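RNA pseudouridylate synthase domain-containing protein 4 (Homo sapiens, PDB 5UBA) isomerises uridine to pseudouridine in mitochondrial RNAs, including the 16S ribosomal RNA, a modification needed to assemble that RNA into a functional mitochondrial ribosome. Local coordinates at residues A[98-101]-A[102-105]; A[61-64]-A[65-69]. One frame throughout, in Å; residues are numbered along the deposited sequence.

Both contacts are local, each made between successive turns of a single helix, and neither closes a long loop. Coming from the N terminus, the chain makes helix 15-27 and strands 31-32 and 36-41 of a four-stranded antiparallel sheet, then reaches contact 2 in helix 57-69, which packs against helix 15-27 and strand 89-93. Strands 77-78 and 89-93 complete that sheet before helix 96-107, where contact 1 lies and meets Leu78 and Cys79, at the end of strand 77-78, and Leu262. The two are in series, without nesting or crossing. Their centres are 20 Å apart and their nearest atoms about 9 Å apart, with Trp94, beside Ala65 and Leu68, just ahead of helix 96-107.

Contact 1 of 2, residues A[98-101]-A[102-105]; sequences MAHQ and VQEL
Met98 O accepts a hydrogen bond from Val102 N, the first of four i to i+4 backbone bonds that join residues 98-101 to 102-105, successive turns of helix 96-107. This bond and that from Gln103 N to Ala99 O are both 2.9 Å long; Glu104 N to His100 O and Leu105 N to Gln101 O continue the series, somewhat more bent.

Among the polar side chains, His100 and Gln103 run side by side. Gln103 OE1 sits at the edge of the imidazole, close to its plane and 3.4 Å from His100 CD2, while the amide is turned 70° against the ring. Gln103 CG lies anti to its carbonyl carbon (chi1 -71°), which carries the extended chain back along the preceding turn; CG passes 3.2 Å from Ala99 O. Gln103 NE2 passes 3.8 Å from Ala99 CB, but its hydrogen bond goes to Leu78 O. Gln101 NE2 bonds in turn to Leu262 O, and Glu104 OE1 forms a salt bridge with Arg107.

The apolar contact is looser: Met98 SD lies 4.2 Å from Val102 CG2. That same methyl lies 3.3 Å from Met98 O, and the valine side chain also packs on Cys79.

The arrangement is that of an amphipathic alpha-helix, with a histidine and a glutamate on its exposed side and Ala99 and Val102 buried, within the RluA-type pseudouridine synthase domain.

Contact 2 of 2, residues A[61-64]-A[65-69]; sequences LPIL and AKMLH
Leu64 and Leu68 meet one turn apart on helix 57-69, an i/i+4 pair on the inner side of an amphipathic alpha-helix. The two side chains run side by side in the same direction, and their CD1 methyls are 4.0 Å apart. Leu64 CG, anti to its backbone N (chi1 -178°), heads toward the next turn, while Leu68 CG, anti to its carbonyl carbon (chi1 -65°), leans back to meet it and comes 3.3 Å from Leu64 O. Ile63 and Met67 form a second, less certain i/i+4 pair, since Ile63 has two conformers: in the one given, the methionine chain bends at its end and brings Met67 CE to 4.0 Å from Ile63 CG2.

The backbone sets this spacing. Met67 N bonds to Ile63 O at 2.9 Å, and Leu68 N bonds to Leu64 O. Lys66 N bonds to Pro62 O; the bond from Ala65 N to Leu61 O is the longest of the four, at 3.2 Å, with its donor 37° out of the carbonyl plane. It lies close to the kink at residues 62 and 63, whose nitrogens make no bond to the preceding turn.

Farther out, Leu64 also touches Thr26, Leu76 and Leu92, filling the angle between helix 15-27 and strand 89-93. Cut back to an alanine here, the side chain would lose the methyls that meet Leu68 CD1, and a gap is likely to open against Leu92. Met67 packs on Asn19 and Thr26, while Leu68 touches Ile29 and Trp94. On the exposed side, Lys66 NZ is bonded to His71 O and Ala73 O. At the helix's C-terminal end the His69 ring stacks on Trp94, and His69 N bonds to Ala65 O at 2.8 Å.

Contact 1 of 2, residues A[98-101]-A[102-105]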
ATOM      1  N   MET A  98      -2.017  15.354  18.999  1.00 23.77           N
ATOM      2  CA  MET A  98      -2.904  15.023  17.869  1.00 23.07           C
ATOM      3  C   MET A  98      -2.375  13.822  17.084  1.00 21.62           C
ATOM      4  O   MET A  98      -3.163  12.946  16.674  1.00 21.18           O
ATOM      5  CB  MET A  98      -3.089  16.233  16.946  1.00 25.31           C
ATOM      6  CG  MET A  98      -4.013  15.990  15.757  1.00 27.49           C
ATOM      7  SD  MET A  98      -5.658  15.399  16.232  1.00 31.56           S
ATOM      8  CE  MET A  98      -6.266  16.746  17.251  1.00 31.39           C
ATOM      9  N   ALA A  99      -1.049  13.752  16.885  1.00 19.32           N
ATOM     10  CA  ALA A  99      -0.434  12.567  16.289  1.00 19.00           C
ATOM     11  C   ALA A  99      -0.809  11.324  17.074  1.00 20.31           C
ATOM     12  O   ALA A  99      -1.188  10.325  16.481  1.00 18.60           O
ATOM     13  CB  ALA A  99       1.080  12.683  16.203  1.00 19.53           C
ATOM     14  N   HIS A 100      -0.725  11.402  18.405  1.00 21.00           N
ATOM     15  CA  HIS A 100      -1.106  10.261  19.238  1.00 22.25           C
ATOM     16  C   HIS A 100      -2.585   9.923  19.083  1.00 20.46           C
ATOM     17  O   HIS A 100      -2.932   8.739  19.031  1.00 22.42           O
ATOM     18  CB  HIS A 100      -0.789  10.517  20.718  1.00 24.41           C
ATOM     19  CG  HIS A 100       0.669  10.471  21.025  1.00 28.24           C
ATOM     20  ND1 HIS A 100       1.192  10.955  22.206  1.00 29.62           N
ATOM     21  CD2 HIS A 100       1.719  10.012  20.305  1.00 30.53           C
ATOM     22  CE1 HIS A 100       2.502  10.787  22.199  1.00 29.93           C
ATOM     23  NE2 HIS A 100       2.848  10.218  21.058  1.00 32.03           N
ATOM     24  N   GLN A 101      -3.422  10.947  18.993  1.00 19.61           N
ATOM     25  CA  GLN A 101      -4.869  10.743  18.799  1.00 20.90           C
ATOM     26  C   GLN A 101      -5.153   9.994  17.489  1.00 22.02           C
ATOM     27  O   GLN A 101      -5.907   9.001  17.447  1.00 20.68           O
ATOM     28  CB  GLN A 101      -5.586  12.077  18.829  1.00 23.59           C
ATOM     29  CG  GLN A 101      -7.092  11.975  18.881  1.00 27.30           C
ATOM     30  CD  GLN A 101      -7.760  13.334  18.908  1.00 29.87           C
ATOM     31  OE1 GLN A 101      -7.221  14.294  19.469  1.00 34.95           O
ATOM     32  NE2 GLN A 101      -8.932  13.424  18.308  1.00 33.54           N
ATOM     33  N   VAL A 102      -4.489  10.421  16.426  1.00 19.75           N
ATOM     34  CA  VAL A 102      -4.663   9.768  15.129  1.00 18.64           C
ATOM     35  C   VAL A 102      -4.108   8.344  15.127  1.00 19.44           C
ATOM     36  O   VAL A 102      -4.746   7.447  14.567  1.00 18.58           O
ATOM     37  CB  VAL A 102      -4.061  10.612  13.983  1.00 17.53           C
ATOM     38  CG1 VAL A 102      -4.251   9.902  12.641  1.00 17.47           C
ATOM     39  CG2 VAL A 102      -4.769  11.953  13.932  1.00 18.31           C
ATOM     40  N   GLN A 103      -2.940   8.135  15.728  1.00 18.32           N
ATOM     41  CA  GLN A 103      -2.356   6.806  15.897  1.00 20.31           C
ATOM     42  C   GLN A 103      -3.364   5.888  16.607  1.00 19.63           C
ATOM     43  O   GLN A 103      -3.532   4.740  16.199  1.00 20.46           O
ATOM     44  CB  GLN A 103      -1.043   6.881  16.686  1.00 23.44           C
ATOM     45  CG  GLN A 103       0.126   7.507  15.933  1.00 25.65           C
ATOM     46  CD  GLN A 103       1.220   8.020  16.859  1.00 29.70           C
ATOM     47  OE1 GLN A 103       1.394   7.505  17.963  1.00 35.08           O
ATOM     48  NE2 GLN A 103       1.968   9.031  16.409  1.00 33.02           N
ATOM     49  N   GLU A 104      -4.037   6.431  17.626  1.00 21.17           N
ATOM     50  CA  GLU A 104      -5.032   5.645  18.382  1.00 20.96           C
ATOM     51  C   GLU A 104      -6.255   5.309  17.522  1.00 20.54           C
ATOM     52  O   GLU A 104      -6.794   4.208  17.646  1.00 20.43           O
ATOM     53  CB  GLU A 104      -5.410   6.386  19.667  1.00 21.43           C
ATOM     54  CG  GLU A 104      -6.388   5.696  20.612  1.00 23.03           C
ATOM     55  CD  GLU A 104      -5.869   4.428  21.246  1.00 24.77           C
ATOM     56  OE1 GLU A 104      -4.696   4.012  21.057  1.00 25.86           O
ATOM     57  OE2 GLU A 104      -6.693   3.806  21.974  1.00 26.77           O
ATOM     58  N   LEU A 105      -6.682   6.222  16.651  1.00 19.76           N
ATOM     59  CA  LEU A 105      -7.737   5.911  15.687  1.00 19.86           C
ATOM     60  C   LEU A 105      -7.354   4.732  14.801  1.00 20.65           C
ATOM     61  O   LEU A 105      -8.202   3.853  14.528  1.00 20.25           O
ATOM     62  CB  LEU A 105      -8.104   7.128  14.841  1.00 19.19           C
ATOM     63  CG  LEU A 105      -8.724   8.340  15.543  1.00 20.37           C
ATOM     64  CD1 LEU A 105      -8.923   9.512  14.612  1.00 20.95           C
ATOM     65  CD2 LEU A 105     -10.039   7.947  16.212  1.00 21.14           C
TER

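Contact 2 of 2, residues A[61-64]-A[65-69]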
ATOM      1  N   LEU A  61      10.576  15.851   8.050  1.00 22.03           N
ATOM      2  CA  LEU A  61       9.554  16.404   8.934  1.00 22.38           C
ATOM      3  C   LEU A  61       9.922  17.793   9.507  1.00 22.01           C
ATOM      4  O   LEU A  61       9.056  18.663   9.541  1.00 19.84           O
ATOM      5  CB  LEU A  61       9.210  15.426  10.050  1.00 22.53           C
ATOM      6  CG  LEU A  61       8.545  14.110   9.635  1.00 23.28           C
ATOM      7  CD1 LEU A  61       8.401  13.217  10.849  1.00 23.54           C
ATOM      8  CD2 LEU A  61       7.200  14.345   8.961  1.00 23.56           C
ATOM      9  N   PRO A  62      11.200  18.009   9.924  1.00 22.21           N
ATOM     10  CA  PRO A  62      11.521  19.369  10.390  1.00 24.22           C
ATOM     11  C   PRO A  62      11.489  20.418   9.260  1.00 23.05           C
ATOM     12  O   PRO A  62      10.973  21.542   9.424  1.00 23.49           O
ATOM     13  CB  PRO A  62      12.942  19.213  10.964  1.00 22.90           C
ATOM     14  CG  PRO A  62      13.107  17.773  11.260  1.00 24.38           C
ATOM     15  CD  PRO A  62      12.311  17.078  10.173  1.00 22.87           C
ATOM     16  N   ILE A  63      11.947  19.986   8.084  1.00 24.65           N
ATOM     17  CA  ILE A  63      12.096  20.854   6.914  0.50 25.26           C
ATOM     18  C   ILE A  63      10.718  21.265   6.389  1.00 24.08           C
ATOM     19  O   ILE A  63      10.438  22.427   6.163  1.00 21.99           O
ATOM     20  CB  ILE A  63      12.890  20.145   5.771  0.50 27.18           C
ATOM     21  CG1 ILE A  63      14.258  19.637   6.262  0.50 28.17           C
ATOM     22  CG2 ILE A  63      13.072  21.083   4.580  0.50 28.46           C
ATOM     23  CD1 ILE A  63      15.077  18.915   5.215  0.50 27.88           C
ATOM     24  N   LEU A  64       9.840  20.285   6.186  1.00 23.07           N
ATOM     25  CA  LEU A  64       8.501  20.556   5.690  1.00 21.12           C
ATOM     26  C   LEU A  64       7.726  21.476   6.656  1.00 21.08           C
ATOM     27  O   LEU A  64       6.989  22.364   6.233  1.00 20.38           O
ATOM     28  CB  LEU A  64       7.747  19.220   5.468  1.00 21.91           C
ATOM     29  CG  LEU A  64       6.336  19.253   4.903  1.00 22.15           C
ATOM     30  CD1 LEU A  64       6.292  19.934   3.552  1.00 23.56           C
ATOM     31  CD2 LEU A  64       5.791  17.834   4.772  1.00 22.54           C
ATOM     32  N   ALA A  65       7.927  21.250   7.953  1.00 20.45           N
ATOM     33  CA  ALA A  65       7.276  22.064   8.973  1.00 21.14           C
ATOM     34  C   ALA A  65       7.645  23.538   8.816  1.00 21.18           C
ATOM     35  O   ALA A  65       6.767  24.388   8.772  1.00 20.73           O
ATOM     36  CB  ALA A  65       7.622  21.565  10.355  1.00 22.26           C
ATOM     37  N   LYS A  66       8.949  23.800   8.688  1.00 22.71           N
ATOM     38  CA  LYS A  66       9.450  25.163   8.539  1.00 23.87           C
ATOM     39  C   LYS A  66       9.052  25.748   7.188  1.00 23.39           C
ATOM     40  O   LYS A  66       8.760  26.935   7.069  1.00 23.84           O
ATOM     41  CB  LYS A  66      10.964  25.221   8.777  1.00 24.04           C
ATOM     42  CG  LYS A  66      11.340  24.914  10.223  1.00 25.95           C
ATOM     43  CD  LYS A  66      12.780  25.281  10.536  1.00 26.48           C
ATOM     44  CE  LYS A  66      13.216  24.774  11.903  1.00 28.39           C
ATOM     45  NZ  LYS A  66      12.520  25.467  13.018  1.00 28.79           N
ATOM     46  N   MET A  67       9.001  24.906   6.163  1.00 23.00           N
ATOM     47  CA  MET A  67       8.559  25.339   4.847  1.00 24.58           C
ATOM     48  C   MET A  67       7.113  25.807   4.850  1.00 24.20           C
ATOM     49  O   MET A  67       6.756  26.726   4.129  1.00 26.48           O
ATOM     50  CB  MET A  67       8.750  24.191   3.852  1.00 26.12           C
ATOM     51  CG  MET A  67       8.807  24.587   2.409  1.00 29.45           C
ATOM     52  SD  MET A  67       9.389  23.135   1.517  1.00 32.10           S
ATOM     53  CE  MET A  67      11.148  23.194   1.806  1.00 30.12           C
ATOM     54  N   LEU A  68       6.262  25.163   5.647  1.00 24.23           N
ATOM     55  CA  LEU A  68       4.850  25.506   5.696  1.00 24.27           C
ATOM     56  C   LEU A  68       4.501  26.573   6.742  1.00 25.73           C
ATOM     57  O   LEU A  68       3.595  27.366   6.516  1.00 27.75           O
ATOM     58  CB  LEU A  68       4.024  24.234   5.979  1.00 24.49           C
ATOM     59  CG  LEU A  68       4.055  23.147   4.908  1.00 23.70           C
ATOM     60  CD1 LEU A  68       3.383  21.903   5.462  1.00 23.67           C
ATOM     61  CD2 LEU A  68       3.378  23.581   3.628  1.00 23.61           C
ATOM     62  N   HIS A  69       5.182  26.571   7.888  1.00 26.64           N
ATOM     63  CA  HIS A  69       4.844  27.474   9.017  1.00 26.33           C
ATOM     64  C   HIS A  69       5.957  28.429   9.447  1.00 27.25           C
ATOM     65  O   HIS A  69       5.798  29.139  10.444  1.00 30.98           O
ATOM     66  CB  HIS A  69       4.412  26.627  10.228  1.00 26.52           C
ATOM     67  CG  HIS A  69       2.957  26.269  10.246  1.00 27.19           C
ATOM     68  ND1 HIS A  69       2.367  25.643  11.327  1.00 26.90           N
ATOM     69  CD2 HIS A  69       1.970  26.461   9.339  1.00 26.75           C
ATOM     70  CE1 HIS A  69       1.083  25.462  11.078  1.00 26.49           C
ATOM     71  NE2 HIS A  69       0.816  25.942   9.878  1.00 27.64           N
TER